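Local coordinates for protein lipid II:glycine glycyltransferase (Staphylococcus aureus, PDB 6SNR) that probably attaches the first glycine of the pentaglycine cross-bridge to the lysine of lipid II, using glycyl-tRNA as donor, in peptidoglycan synthesis, at residues R42-G46 against A88-A93; M146-I152 against T351-T357; I105-V111 against K384-Y390; L249-I253 against A277-I281; H11-V15 against V51-Q56. All coordinates share one frame. Numbering follows the deposited sequence.

Contact 1 of 5, residues R42-G46 against A88-A93; sequences RIAVG and ALLDSA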
# COMPACT_ATOMS: atom_id res chain seq x y z
N ARG A 42 -3.30 16.70 -19.85
CA ARG A 42 -3.66 15.37 -20.32
C ARG A 42 -3.66 15.29 -21.84
O ARG A 42 -3.91 16.29 -22.54
CB ARG A 42 -5.04 14.91 -19.76
CG ARG A 42 -5.05 14.64 -18.25
CD ARG A 42 -6.27 13.81 -17.89
NE ARG A 42 -7.50 14.67 -17.89
CZ ARG A 42 -8.45 14.63 -18.83
NH1 ARG A 42 -8.34 13.88 -19.91
NH2 ARG A 42 -9.52 15.43 -18.71
N ILE A 43 -3.45 14.08 -22.33
CA ILE A 43 -3.57 13.68 -23.74
C ILE A 43 -4.35 12.37 -23.80
O ILE A 43 -4.34 11.56 -22.87
CB ILE A 43 -2.22 13.52 -24.48
CG1 ILE A 43 -1.26 12.52 -23.77
CG2 ILE A 43 -1.52 14.86 -24.54
CD1 ILE A 43 0.09 12.26 -24.46
N ALA A 44 -5.04 12.16 -24.92
CA ALA A 44 -5.75 10.92 -25.21
C ALA A 44 -5.74 10.73 -26.69
O ALA A 44 -5.82 11.70 -27.43
CB ALA A 44 -7.16 10.91 -24.64
N VAL A 45 -5.59 9.49 -27.12
CA VAL A 45 -5.64 9.11 -28.55
C VAL A 45 -6.53 7.86 -28.74
O VAL A 45 -6.73 7.05 -27.83
CB VAL A 45 -4.22 8.83 -29.08
CG1 VAL A 45 -3.29 10.03 -28.93
CG2 VAL A 45 -3.65 7.59 -28.44
N GLY A 46 -7.15 7.76 -29.91
CA GLY A 46 -7.98 6.61 -30.23
C GLY A 46 -8.51 6.64 -31.66
O GLY A 46 -8.04 7.42 -32.48
N ALA A 88 1.36 8.10 -31.46
CA ALA A 88 0.44 9.22 -31.35
C ALA A 88 0.51 9.92 -30.01
O ALA A 88 0.48 11.15 -29.91
CB ALA A 88 -0.95 8.78 -31.64
N LEU A 89 0.61 9.12 -28.93
CA LEU A 89 0.86 9.70 -27.63
C LEU A 89 2.14 10.51 -27.57
O LEU A 89 2.15 11.63 -26.99
CB LEU A 89 0.84 8.60 -26.53
CG LEU A 89 -0.53 8.04 -26.23
CD1 LEU A 89 -0.43 6.74 -25.45
CD2 LEU A 89 -1.40 9.03 -25.48
N LEU A 90 3.25 9.97 -28.12
CA LEU A 90 4.50 10.77 -28.15
C LEU A 90 4.33 12.09 -28.96
O LEU A 90 4.77 13.13 -28.52
CB LEU A 90 5.68 9.93 -28.66
CG LEU A 90 7.04 10.64 -28.71
CD1 LEU A 90 7.49 11.24 -27.39
CD2 LEU A 90 8.11 9.67 -29.27
N ASP A 91 3.69 12.00 -30.12
CA ASP A 91 3.42 13.18 -30.93
C ASP A 91 2.71 14.27 -30.11
O ASP A 91 3.14 15.43 -30.05
CB ASP A 91 2.59 12.83 -32.17
CG ASP A 91 3.39 12.14 -33.31
OD1 ASP A 91 4.66 12.06 -33.30
OD2 ASP A 91 2.71 11.68 -34.25
N SER A 92 1.63 13.86 -29.42
CA SER A 92 0.89 14.81 -28.58
C SER A 92 1.70 15.35 -27.42
O SER A 92 1.61 16.53 -27.09
CB SER A 92 -0.43 14.20 -28.08
OG SER A 92 -1.30 13.90 -29.18
N ALA A 93 2.46 14.48 -26.74
CA ALA A 93 3.27 14.95 -25.63
C ALA A 93 4.35 15.92 -26.06
O ALA A 93 4.59 16.87 -25.38
CB ALA A 93 3.92 13.80 -24.81
O HOH W 1 -3.64 13.57 -28.01
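Helix 83-99 lies against strand 39-47, and along residues 88-93 small side chains let it come close: the short axes approach to 8.4 Å and run at 147°, nearly antiparallel. Ala88 opens the contact, its CB 3.8 Å from Val45 CG1; a small methyl packs closely against the branched valine. One residue on, Leu89 leaves its backbone sideways, yet the end of its side chain swings inward. Its CG rests 3.8 Å from Val45 CG2 and its CD2 3.7 Å from Ile43 CD1, so one leucine spans both inward-pointing residues of the strand. Ile43 CD1 also reaches the helix backbone, 3.3 Å from Leu89 O. Ser92 faces the strand, with CB 3.8 Å from Ile43 CG2, while a water bonded to Ser92 OG (2.6 Å) donates to Ala44 O (2.9 Å), bridging polar atoms that no direct bond joins. Ala93 finishes the walk, CB 4.1 Å from Ile43 CD1. On the strand, alternation sends Ile43 and Val45 to the helix and Ala44 to the other face. A helix packed by apolar side chains on one face of a mixed sheet is an α/β layer, consistent with the acetyltransferase-like fold to which the FemABX family is assigned.

Contact 2 of 5, residues M146-I152 against T351-T357; sequences MTMITPI and TYDFGGT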
# COMPACT_ATOMS: atom_id res chain seq x y z
N MET A 146 11.72 -1.84 -8.75
CA MET A 146 11.24 -3.10 -8.24
C MET A 146 10.31 -2.83 -7.07
O MET A 146 10.65 -2.01 -6.21
CB MET A 146 12.43 -4.00 -7.79
CG MET A 146 13.42 -4.24 -8.89
SD MET A 146 14.92 -5.06 -8.21
CE MET A 146 15.91 -4.97 -9.68
N THR A 147 9.21 -3.57 -7.03
CA THR A 147 8.27 -3.56 -5.93
C THR A 147 7.93 -4.96 -5.48
O THR A 147 8.27 -5.93 -6.16
CB THR A 147 6.97 -2.80 -6.25
OG1 THR A 147 6.28 -3.42 -7.33
CG2 THR A 147 7.28 -1.33 -6.51
N MET A 148 7.25 -5.07 -4.35
CA MET A 148 6.83 -6.35 -3.82
C MET A 148 5.33 -6.44 -3.75
O MET A 148 4.67 -5.62 -3.08
CB MET A 148 7.44 -6.57 -2.43
CG MET A 148 8.95 -6.52 -2.44
SD MET A 148 9.71 -8.03 -3.09
CE MET A 148 9.69 -9.04 -1.61
N ILE A 149 4.78 -7.42 -4.46
CA ILE A 149 3.39 -7.47 -4.66
C ILE A 149 2.76 -8.79 -4.20
O ILE A 149 3.22 -9.85 -4.59
CB ILE A 149 3.07 -7.29 -6.16
CG1 ILE A 149 3.62 -5.94 -6.68
CG2 ILE A 149 1.58 -7.30 -6.39
CD1 ILE A 149 3.21 -5.62 -8.13
N THR A 150 1.66 -8.68 -3.47
CA THR A 150 0.86 -9.84 -3.02
C THR A 150 -0.37 -10.03 -3.89
O THR A 150 -1.20 -9.15 -4.00
CB THR A 150 0.40 -9.68 -1.55
OG1 THR A 150 1.53 -9.43 -0.70
CG2 THR A 150 -0.39 -10.92 -1.09
N PRO A 151 -0.53 -11.22 -4.51
CA PRO A 151 -1.79 -11.54 -5.17
C PRO A 151 -2.87 -11.71 -4.11
O PRO A 151 -2.68 -12.49 -3.11
CB PRO A 151 -1.51 -12.87 -5.89
CG PRO A 151 -0.06 -13.05 -5.86
CD PRO A 151 0.46 -12.29 -4.66
N ILE A 152 -3.98 -10.98 -4.27
CA ILE A 152 -5.07 -11.00 -3.29
C ILE A 152 -6.44 -11.47 -3.82
O ILE A 152 -7.46 -11.32 -3.14
CB ILE A 152 -5.23 -9.65 -2.56
CG1 ILE A 152 -5.33 -8.48 -3.56
CG2 ILE A 152 -4.03 -9.41 -1.65
CD1 ILE A 152 -5.98 -7.26 -2.94
N THR A 351 -4.25 -7.15 -6.75
CA THR A 351 -2.88 -7.06 -6.26
C THR A 351 -2.78 -6.03 -5.14
O THR A 351 -3.51 -5.06 -5.13
CB THR A 351 -1.84 -6.74 -7.35
OG1 THR A 351 -2.24 -5.58 -8.08
CG2 THR A 351 -1.70 -7.90 -8.32
N TYR A 352 -1.86 -6.26 -4.23
CA TYR A 352 -1.60 -5.43 -3.05
C TYR A 352 -0.10 -5.15 -3.04
O TYR A 352 0.74 -6.04 -2.86
CB TYR A 352 -2.06 -6.17 -1.80
CG TYR A 352 -1.94 -5.46 -0.49
CD1 TYR A 352 -0.76 -5.52 0.27
CD2 TYR A 352 -3.01 -4.78 0.05
CE1 TYR A 352 -0.66 -4.89 1.50
CE2 TYR A 352 -2.93 -4.16 1.27
CZ TYR A 352 -1.77 -4.22 2.00
OH TYR A 352 -1.68 -3.60 3.21
N ASP A 353 0.27 -3.91 -3.36
CA ASP A 353 1.63 -3.51 -3.64
C ASP A 353 2.25 -2.84 -2.41
O ASP A 353 1.83 -1.76 -1.96
CB ASP A 353 1.58 -2.56 -4.86
CG ASP A 353 2.92 -2.20 -5.41
OD1 ASP A 353 3.95 -2.36 -4.73
OD2 ASP A 353 2.92 -1.68 -6.54
N PHE A 354 3.29 -3.47 -1.85
CA PHE A 354 4.02 -2.91 -0.72
C PHE A 354 5.05 -1.85 -1.07
O PHE A 354 5.74 -1.35 -0.19
CB PHE A 354 4.76 -4.03 0.01
CG PHE A 354 3.89 -4.85 0.93
CD1 PHE A 354 3.23 -5.96 0.45
CD2 PHE A 354 3.87 -4.60 2.29
CE1 PHE A 354 2.46 -6.75 1.29
CE2 PHE A 354 3.10 -5.41 3.15
CZ PHE A 354 2.42 -6.47 2.65
N GLY A 355 5.21 -1.57 -2.37
CA GLY A 355 6.14 -0.58 -2.85
C GLY A 355 7.57 -1.09 -2.98
O GLY A 355 7.80 -2.29 -3.04
N GLY A 356 8.53 -0.15 -2.95
CA GLY A 356 9.86 -0.42 -3.44
C GLY A 356 10.75 -1.34 -2.63
O GLY A 356 10.64 -1.42 -1.41
N THR A 357 11.70 -1.91 -3.35
CA THR A 357 12.75 -2.74 -2.75
C THR A 357 13.91 -2.83 -3.70
O THR A 357 13.76 -2.74 -4.90
CB THR A 357 12.18 -4.15 -2.43
OG1 THR A 357 13.13 -4.89 -1.61
CG2 THR A 357 11.87 -4.95 -3.65
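Two neighbouring antiparallel strands, 146-151 and 351-356, meet here inside the second mixed sheet of this FemABX protein, and a beta bulge interrupts their register. Thr150 and Tyr352 form a regular hydrogen-bonded pair, with Thr150 N to Tyr352 O at 2.9 Å and Tyr352 N to Thr150 O at 3.0 Å. Beyond the non-hydrogen-bonded pair Ile149 and Asp353 the register slips by one residue. Phe354 N still bonds to Met148 O (2.8 Å), but Met148 N turns to Gly355 O (3.1 Å), and Thr357 N closes the far end on Met146 O (3.0 Å). Glycine suits position 355, whose phi of 82° is awkward for other residues. Beta-branched Ile149 and Thr351 pack on one face, CG2 of Ile149 lying 3.6 Å from CB of Thr351. Thr150 and Tyr352 share the other; Ile152 joins from the loop just beyond, its CG2 3.8 Å from Tyr352 CB. The Phe354 ring turns its edge to Thr150 OG1, a hydroxyl bonded to the carbonyl of Trp377, and further aromatic cover comes from Phe373 and Trp377. Strands 315-323 and 380-383 flank the pair. Asp353 forms an Asx turn across the bulge, its OD1 accepting from Gly355 N at 2.8 Å.

Contact 3 of 5, residues I105-V111 against K384-Y390; sequences IKIDPDV and KIGEFDY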
# COMPACT_ATOMS: atom_id res chain seq x y z
N ILE A 105 10.94 14.65 -21.94
CA ILE A 105 9.71 13.93 -21.57
C ILE A 105 10.19 12.61 -20.95
O ILE A 105 10.78 11.77 -21.62
CB ILE A 105 8.84 13.60 -22.78
CG1 ILE A 105 8.32 14.90 -23.42
CG2 ILE A 105 7.67 12.68 -22.38
CD1 ILE A 105 7.84 14.67 -24.82
N LYS A 106 9.87 12.45 -19.67
CA LYS A 106 10.35 11.31 -18.88
C LYS A 106 9.16 10.39 -18.62
O LYS A 106 8.14 10.86 -18.07
CB LYS A 106 10.92 11.81 -17.56
CG LYS A 106 11.41 10.68 -16.59
CD LYS A 106 11.97 11.26 -15.34
CE LYS A 106 13.21 12.10 -15.57
NZ LYS A 106 14.35 11.33 -16.15
N ILE A 107 9.34 9.09 -18.90
CA ILE A 107 8.26 8.14 -18.63
C ILE A 107 8.81 6.93 -17.85
O ILE A 107 10.03 6.69 -17.81
CB ILE A 107 7.59 7.62 -19.90
CG1 ILE A 107 8.55 6.70 -20.69
CG2 ILE A 107 7.08 8.75 -20.81
CD1 ILE A 107 7.93 6.02 -21.86
N ASP A 108 7.90 6.21 -17.18
CA ASP A 108 8.30 5.09 -16.29
C ASP A 108 7.10 4.14 -16.07
O ASP A 108 6.65 3.97 -14.92
CB ASP A 108 8.98 5.56 -14.97
CG ASP A 108 8.22 6.57 -14.17
OD1 ASP A 108 7.14 7.05 -14.59
OD2 ASP A 108 8.68 7.00 -13.11
N PRO A 109 6.58 3.55 -17.14
CA PRO A 109 5.33 2.82 -17.02
C PRO A 109 5.49 1.54 -16.19
O PRO A 109 6.60 1.01 -16.07
CB PRO A 109 4.98 2.51 -18.46
CG PRO A 109 6.30 2.42 -19.16
CD PRO A 109 7.11 3.49 -18.50
N ASP A 110 4.40 1.06 -15.62
CA ASP A 110 4.43 -0.19 -14.86
C ASP A 110 4.31 -1.37 -15.81
O ASP A 110 3.23 -1.93 -16.00
CB ASP A 110 3.29 -0.20 -13.86
CG ASP A 110 3.33 -1.38 -12.90
OD1 ASP A 110 4.29 -2.21 -12.90
OD2 ASP A 110 2.34 -1.49 -12.16
N VAL A 111 5.44 -1.73 -16.45
CA VAL A 111 5.54 -2.86 -17.34
C VAL A 111 6.68 -3.72 -16.82
O VAL A 111 7.76 -3.24 -16.61
CB VAL A 111 5.79 -2.45 -18.82
CG1 VAL A 111 6.00 -3.67 -19.74
CG2 VAL A 111 4.62 -1.62 -19.30
N LYS A 384 10.42 -3.80 -13.08
CA LYS A 384 9.86 -2.99 -14.14
C LYS A 384 10.94 -2.63 -15.16
O LYS A 384 12.15 -2.72 -14.88
CB LYS A 384 9.29 -1.71 -13.54
CG LYS A 384 7.97 -1.84 -12.75
CD LYS A 384 7.85 -2.82 -11.64
CE LYS A 384 6.80 -2.38 -10.60
NZ LYS A 384 5.47 -2.97 -10.80
N ILE A 385 10.51 -2.22 -16.33
CA ILE A 385 11.48 -1.89 -17.39
C ILE A 385 12.28 -0.64 -17.07
O ILE A 385 13.41 -0.48 -17.56
CB ILE A 385 10.76 -1.78 -18.76
CG1 ILE A 385 9.60 -0.78 -18.76
CG2 ILE A 385 10.29 -3.15 -19.19
CD1 ILE A 385 9.10 -0.44 -20.17
N GLY A 386 11.74 0.28 -16.24
CA GLY A 386 12.46 1.43 -15.80
C GLY A 386 12.04 2.76 -16.40
O GLY A 386 10.90 2.94 -16.75
N GLU A 387 12.99 3.69 -16.43
CA GLU A 387 12.78 5.09 -16.73
C GLU A 387 13.39 5.41 -18.08
O GLU A 387 14.50 4.96 -18.39
CB GLU A 387 13.38 5.95 -15.63
CG GLU A 387 13.06 7.43 -15.73
CD GLU A 387 13.55 8.16 -14.52
OE1 GLU A 387 12.97 8.00 -13.42
OE2 GLU A 387 14.51 8.93 -14.65
N PHE A 388 12.66 6.18 -18.91
CA PHE A 388 13.09 6.52 -20.26
C PHE A 388 12.86 8.01 -20.49
O PHE A 388 11.85 8.57 -20.06
CB PHE A 388 12.23 5.78 -21.30
CG PHE A 388 12.26 4.27 -21.18
CD1 PHE A 388 11.51 3.62 -20.23
CD2 PHE A 388 13.04 3.50 -22.05
CE1 PHE A 388 11.57 2.26 -20.10
CE2 PHE A 388 13.06 2.12 -21.94
CZ PHE A 388 12.34 1.50 -20.96
N ASP A 389 13.77 8.65 -21.24
CA ASP A 389 13.68 10.07 -21.51
C ASP A 389 13.70 10.30 -23.02
O ASP A 389 14.54 9.74 -23.71
CB ASP A 389 14.82 10.85 -20.88
CG ASP A 389 14.81 10.78 -19.38
OD1 ASP A 389 13.81 11.25 -18.82
OD2 ASP A 389 15.81 10.34 -18.78
N TYR A 390 12.75 11.10 -23.51
CA TYR A 390 12.78 11.60 -24.90
C TYR A 390 13.34 13.00 -24.76
O TYR A 390 12.71 13.91 -24.20
CB TYR A 390 11.41 11.57 -25.55
CG TYR A 390 11.47 12.00 -27.00
CD1 TYR A 390 11.43 13.34 -27.33
CD2 TYR A 390 11.57 11.06 -28.03
CE1 TYR A 390 11.51 13.74 -28.65
CE2 TYR A 390 11.62 11.47 -29.36
CZ TYR A 390 11.60 12.82 -29.65
OH TYR A 390 11.65 13.26 -30.97
O HOH W 2 11.15 6.30 -12.36
O HOH W 3 9.15 1.35 -15.37
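The segments run as antiparallel neighbours, then bow apart where their strands end, leaving a hollow filled by water. Within the strands the fit is tight: Ile105 N bonds to Tyr390 O at 3.0 Å, Tyr390 N to Ile105 O at 2.8 Å, and Ile107 N to Phe388 O at 2.8 Å. Ile107 CG1 fits against Phe388 CB at 3.8 Å. On the opposite face Lys106 arches over the backbone into a salt-bridge network, NZ lying 2.8 Å from Glu387 OE2 and 2.7 Å from Asp389 OD1; Glu401 also pairs with Lys106, and Tyr397 bonds to Asp389. Past Asp108, Gly386 has backbone angles that would jam a side chain against the preceding carbonyl; a water enters the gap, donating to Pro109 O and Gly386 O (2.7 Å each). Another water donates to Asp108 OD2 and Glu387 OE1 (2.7 Å each), bridging the two acids; Tyr71 also bonds to Asp108. Ile385 is the bump closing the far end, its CD1 4.1 Å from both Pro109 CG and Val111 CB, while Lys384 NZ makes a salt bridge to Asp110 OD1 at 2.5 Å. Ile105 packs on helix 83-99, Ile107 and Phe388 on helix 117-125; strands 68-78 and 129-130 flank the pair in the first sheet.

Contact 4 of 5, residues L249-I253 against A277-I281; sequences LHAEI and AQNKI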
# COMPACT_ATOMS: atom_id res chain seq x y z
N LEU A 249 -16.34 -20.90 30.90
CA LEU A 249 -15.52 -21.81 31.70
C LEU A 249 -16.32 -22.39 32.88
O LEU A 249 -16.20 -23.57 33.21
CB LEU A 249 -14.26 -21.09 32.20
CG LEU A 249 -13.21 -20.89 31.11
CD1 LEU A 249 -12.27 -19.75 31.49
CD2 LEU A 249 -12.43 -22.17 30.87
N HIS A 250 -17.15 -21.57 33.50
CA HIS A 250 -18.01 -22.06 34.57
C HIS A 250 -19.00 -23.08 34.02
O HIS A 250 -19.27 -24.08 34.67
CB HIS A 250 -18.71 -20.91 35.27
CG HIS A 250 -17.85 -20.21 36.28
ND1 HIS A 250 -17.44 -20.82 37.44
CD2 HIS A 250 -17.34 -18.96 36.30
CE1 HIS A 250 -16.71 -19.97 38.14
NE2 HIS A 250 -16.61 -18.84 37.46
N ALA A 251 -19.47 -22.87 32.80
CA ALA A 251 -20.39 -23.84 32.18
C ALA A 251 -19.70 -25.17 31.82
O ALA A 251 -20.33 -26.22 31.96
CB ALA A 251 -21.09 -23.24 30.97
N GLU A 252 -18.44 -25.12 31.37
CA GLU A 252 -17.64 -26.33 31.18
C GLU A 252 -17.53 -27.09 32.49
O GLU A 252 -17.66 -28.31 32.52
CB GLU A 252 -16.23 -26.01 30.68
CG GLU A 252 -16.09 -25.54 29.24
CD GLU A 252 -14.67 -25.05 28.93
OE1 GLU A 252 -13.71 -25.60 29.54
OE2 GLU A 252 -14.51 -24.12 28.10
N ILE A 253 -17.24 -26.37 33.58
CA ILE A 253 -17.05 -27.01 34.87
C ILE A 253 -18.36 -27.69 35.29
O ILE A 253 -18.33 -28.83 35.76
CB ILE A 253 -16.55 -26.04 35.94
CG1 ILE A 253 -15.10 -25.69 35.65
CG2 ILE A 253 -16.61 -26.67 37.32
CD1 ILE A 253 -14.51 -24.54 36.44
N ALA A 277 -9.83 -25.86 33.93
CA ALA A 277 -10.72 -24.75 33.77
C ALA A 277 -10.65 -23.74 34.96
O ALA A 277 -10.71 -22.55 34.78
CB ALA A 277 -12.14 -25.23 33.55
N GLN A 278 -10.50 -24.26 36.17
CA GLN A 278 -10.31 -23.41 37.35
C GLN A 278 -9.06 -22.52 37.19
O GLN A 278 -9.07 -21.34 37.55
CB GLN A 278 -10.12 -24.25 38.62
CG GLN A 278 -11.38 -24.96 39.10
CD GLN A 278 -11.18 -26.00 40.23
OE1 GLN A 278 -10.04 -26.33 40.67
NE2 GLN A 278 -12.29 -26.50 40.72
N ASN A 279 -7.98 -23.14 36.74
CA ASN A 279 -6.72 -22.39 36.47
C ASN A 279 -6.94 -21.28 35.44
O ASN A 279 -6.50 -20.15 35.64
CB ASN A 279 -5.61 -23.34 36.04
CG ASN A 279 -5.14 -24.26 37.17
OD1 ASN A 279 -5.34 -23.98 38.36
ND2 ASN A 279 -4.51 -25.37 36.80
N LYS A 280 -7.66 -21.60 34.36
CA LYS A 280 -7.98 -20.60 33.37
C LYS A 280 -8.85 -19.48 33.92
O LYS A 280 -8.65 -18.32 33.59
CB LYS A 280 -8.60 -21.21 32.11
CG LYS A 280 -7.71 -22.18 31.36
CD LYS A 280 -8.43 -22.66 30.10
CE LYS A 280 -7.79 -23.88 29.48
NZ LYS A 280 -8.56 -24.28 28.27
N ILE A 281 -9.80 -19.81 34.80
CA ILE A 281 -10.63 -18.81 35.40
C ILE A 281 -9.79 -17.81 36.24
O ILE A 281 -9.96 -16.58 36.16
CB ILE A 281 -11.70 -19.51 36.29
CG1 ILE A 281 -12.79 -20.07 35.36
CG2 ILE A 281 -12.31 -18.50 37.25
CD1 ILE A 281 -13.81 -21.00 36.03
O HOH W 4 -10.76 -25.31 30.08
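Helices 235-262 and 267-297 run antiparallel here, their short axes 9.7 Å apart at closest with 161° between their directions. Each segment is one regular turn, closed by Ile253 N to Leu249 O at 3.0 Å and by Ile281 N to Ala277 O at 2.9 Å, so residues four apart point the same way. That spacing lines up Leu249 with Ile253 and Ala277 with Ile281. Small Ala277 sits opposite two larger residues, its CB 4.1 Å from Leu249 CD2 and 3.7 Å from Ile253 CG1. Bulky Ile281 fills the rest, with CG1 3.6 Å from Leu249 CB and CD1 3.6 Å from Ile253 CD1. Its CD1 also lies over the face of the His250 ring, 3.8 Å from the centroid, a CH-pi contact at the edge of the apolar seam. Lys280 lends its aliphatic root, CB 4.0 Å from Leu249 CD1, and sends its charge outward, where a water accepts from Lys280 NZ and donates to Glu252 OE1, both at 3.0 Å. No hydrogen bond joins the segments directly. The pairing therefore rests on an apolar stripe with polar margins, the chemistry of the antiparallel coiled-coil arm known from staphylococcal Fem proteins such as FemA.

Contact 5 of 5, residues H11-V15 against V51-Q56; sequences HDAFV and VQGVAQ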
# COMPACT_ATOMS: atom_id res chain seq x y z
N HIS A 11 -10.91 9.67 -18.37
CA HIS A 11 -9.47 9.36 -18.23
C HIS A 11 -9.24 8.39 -17.08
O HIS A 11 -8.62 7.37 -17.24
CB HIS A 11 -8.70 10.65 -17.97
CG HIS A 11 -7.24 10.44 -17.72
ND1 HIS A 11 -6.67 10.20 -16.48
CD2 HIS A 11 -6.22 10.40 -18.62
CE1 HIS A 11 -5.35 10.10 -16.63
NE2 HIS A 11 -5.06 10.16 -17.92
N ASP A 12 -9.74 8.75 -15.91
CA ASP A 12 -9.54 7.93 -14.71
C ASP A 12 -10.14 6.51 -14.90
O ASP A 12 -9.54 5.50 -14.53
CB ASP A 12 -10.11 8.62 -13.46
CG ASP A 12 -9.31 9.84 -13.03
OD1 ASP A 12 -8.12 9.92 -13.49
OD2 ASP A 12 -9.85 10.68 -12.28
N ALA A 13 -11.31 6.43 -15.52
CA ALA A 13 -11.89 5.12 -15.82
C ALA A 13 -11.00 4.25 -16.70
O ALA A 13 -10.76 3.06 -16.44
CB ALA A 13 -13.30 5.29 -16.41
N PHE A 14 -10.45 4.87 -17.74
CA PHE A 14 -9.56 4.20 -18.65
C PHE A 14 -8.31 3.74 -17.93
O PHE A 14 -7.89 2.58 -18.11
CB PHE A 14 -9.19 5.13 -19.82
CG PHE A 14 -8.34 4.45 -20.86
CD1 PHE A 14 -6.97 4.42 -20.77
CD2 PHE A 14 -8.94 3.82 -21.94
CE1 PHE A 14 -6.21 3.78 -21.75
CE2 PHE A 14 -8.19 3.18 -22.90
CZ PHE A 14 -6.81 3.16 -22.81
N VAL A 15 -7.69 4.61 -17.12
CA VAL A 15 -6.50 4.23 -16.33
C VAL A 15 -6.79 3.05 -15.37
O VAL A 15 -6.02 2.10 -15.29
CB VAL A 15 -5.95 5.43 -15.53
CG1 VAL A 15 -4.79 5.04 -14.59
CG2 VAL A 15 -5.53 6.58 -16.48
N VAL A 51 -11.14 5.25 -27.06
CA VAL A 51 -9.79 5.60 -26.60
C VAL A 51 -8.87 4.36 -26.65
O VAL A 51 -9.27 3.26 -26.22
CB VAL A 51 -9.84 6.13 -25.15
CG1 VAL A 51 -8.43 6.41 -24.59
CG2 VAL A 51 -10.73 7.37 -25.04
N GLN A 52 -7.64 4.52 -27.14
CA GLN A 52 -6.62 3.44 -27.15
C GLN A 52 -5.43 3.74 -26.23
O GLN A 52 -4.65 2.83 -25.90
CB GLN A 52 -6.14 3.11 -28.57
CG GLN A 52 -7.20 2.48 -29.47
CD GLN A 52 -6.62 2.06 -30.81
OE1 GLN A 52 -5.42 1.80 -30.95
NE2 GLN A 52 -7.48 1.99 -31.83
N GLY A 53 -5.28 4.99 -25.79
CA GLY A 53 -4.21 5.32 -24.79
C GLY A 53 -4.40 6.71 -24.23
O GLY A 53 -4.97 7.58 -24.90
N VAL A 54 -3.91 6.94 -23.01
CA VAL A 54 -3.94 8.24 -22.38
C VAL A 54 -2.65 8.49 -21.64
O VAL A 54 -1.84 7.55 -21.46
CB VAL A 54 -5.10 8.36 -21.36
CG1 VAL A 54 -6.41 8.04 -22.04
CG2 VAL A 54 -4.87 7.41 -20.17
N ALA A 55 -2.46 9.72 -21.25
CA ALA A 55 -1.34 10.07 -20.40
C ALA A 55 -1.62 11.38 -19.69
O ALA A 55 -2.24 12.30 -20.24
CB ALA A 55 -0.04 10.11 -21.21
N GLN A 56 -1.20 11.45 -18.44
CA GLN A 56 -1.21 12.62 -17.65
C GLN A 56 0.24 13.11 -17.47
O GLN A 56 1.10 12.39 -16.99
CB GLN A 56 -1.80 12.32 -16.28
CG GLN A 56 -1.86 13.49 -15.40
CD GLN A 56 -2.72 13.22 -14.21
OE1 GLN A 56 -2.31 12.52 -13.27
NE2 GLN A 56 -3.92 13.73 -14.27
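Helix 8-17 crosses strand 50-61 steeply, with 110° between the short axes and a closest approach of 9.0 Å. At the start of the segment, His11 leaves its backbone sideways but its ring bends down to the strand, NE2 lying 3.6 Å from Val54 CG2 and CE1 4.2 Å from Gln56 CB. The contact buries NE2 without a polar partner in the model, so towards the strand the imidazole makes van der Waals contacts; ND1 makes a weak hydrogen bond of 3.3 Å to Asp12 OD1. Asp12 starts away from the strand; its carboxylate also bonds to Thr27. Phe14 is the largest side chain of the segment. Its ring lies across the strand, with CE2 3.5 Å from Val51 O, CZ 3.8 Å from Gly53 N and CD1 3.7 Å from Val54 CG2. Val51 CG1 sits over the ring face, 3.9 Å from the centroid, a CH-pi contact. Gly53, which has no side chain, belongs with Gln52 to a classic beta bulge facing Val45. Val15 completes the set, its CG2 meeting Val54 CG2 at 3.8 Å, so one methyl of Val54, CG2, touches His11, Phe14 and Val15. Strands 39-47 and 68-78 flank strand 50-61 in the sheet, Val77 touches both Phe14 and Val54, and helix 27-33 packs on His11 and Gln56.

Contacts 1, 3 and 5 all reach the first mixed sheet. Contacts 1 and 5 use its neighbouring strands 39-47 and 50-61, centres about 10 Å apart, and their segments alternate along the chain. Contact 3 lies about 16 Å from contact 1, centre to centre, touching it where Ile105 and Tyr390 meet helix 83-99. Contact 2 pairs strands of the second sheet, about 19 Å from contact 3 between centres, and Thr147 touches Lys384 there. Contact 4 stands apart in the helical arm, about 45 Å from contact 2 between centres. Contact 3 encloses contact 2 in sequence, which encloses contact 4; from strand 380-383, at the second sheet's edge, the chain passes directly to 388-391 in the first, joining the sheets covalently.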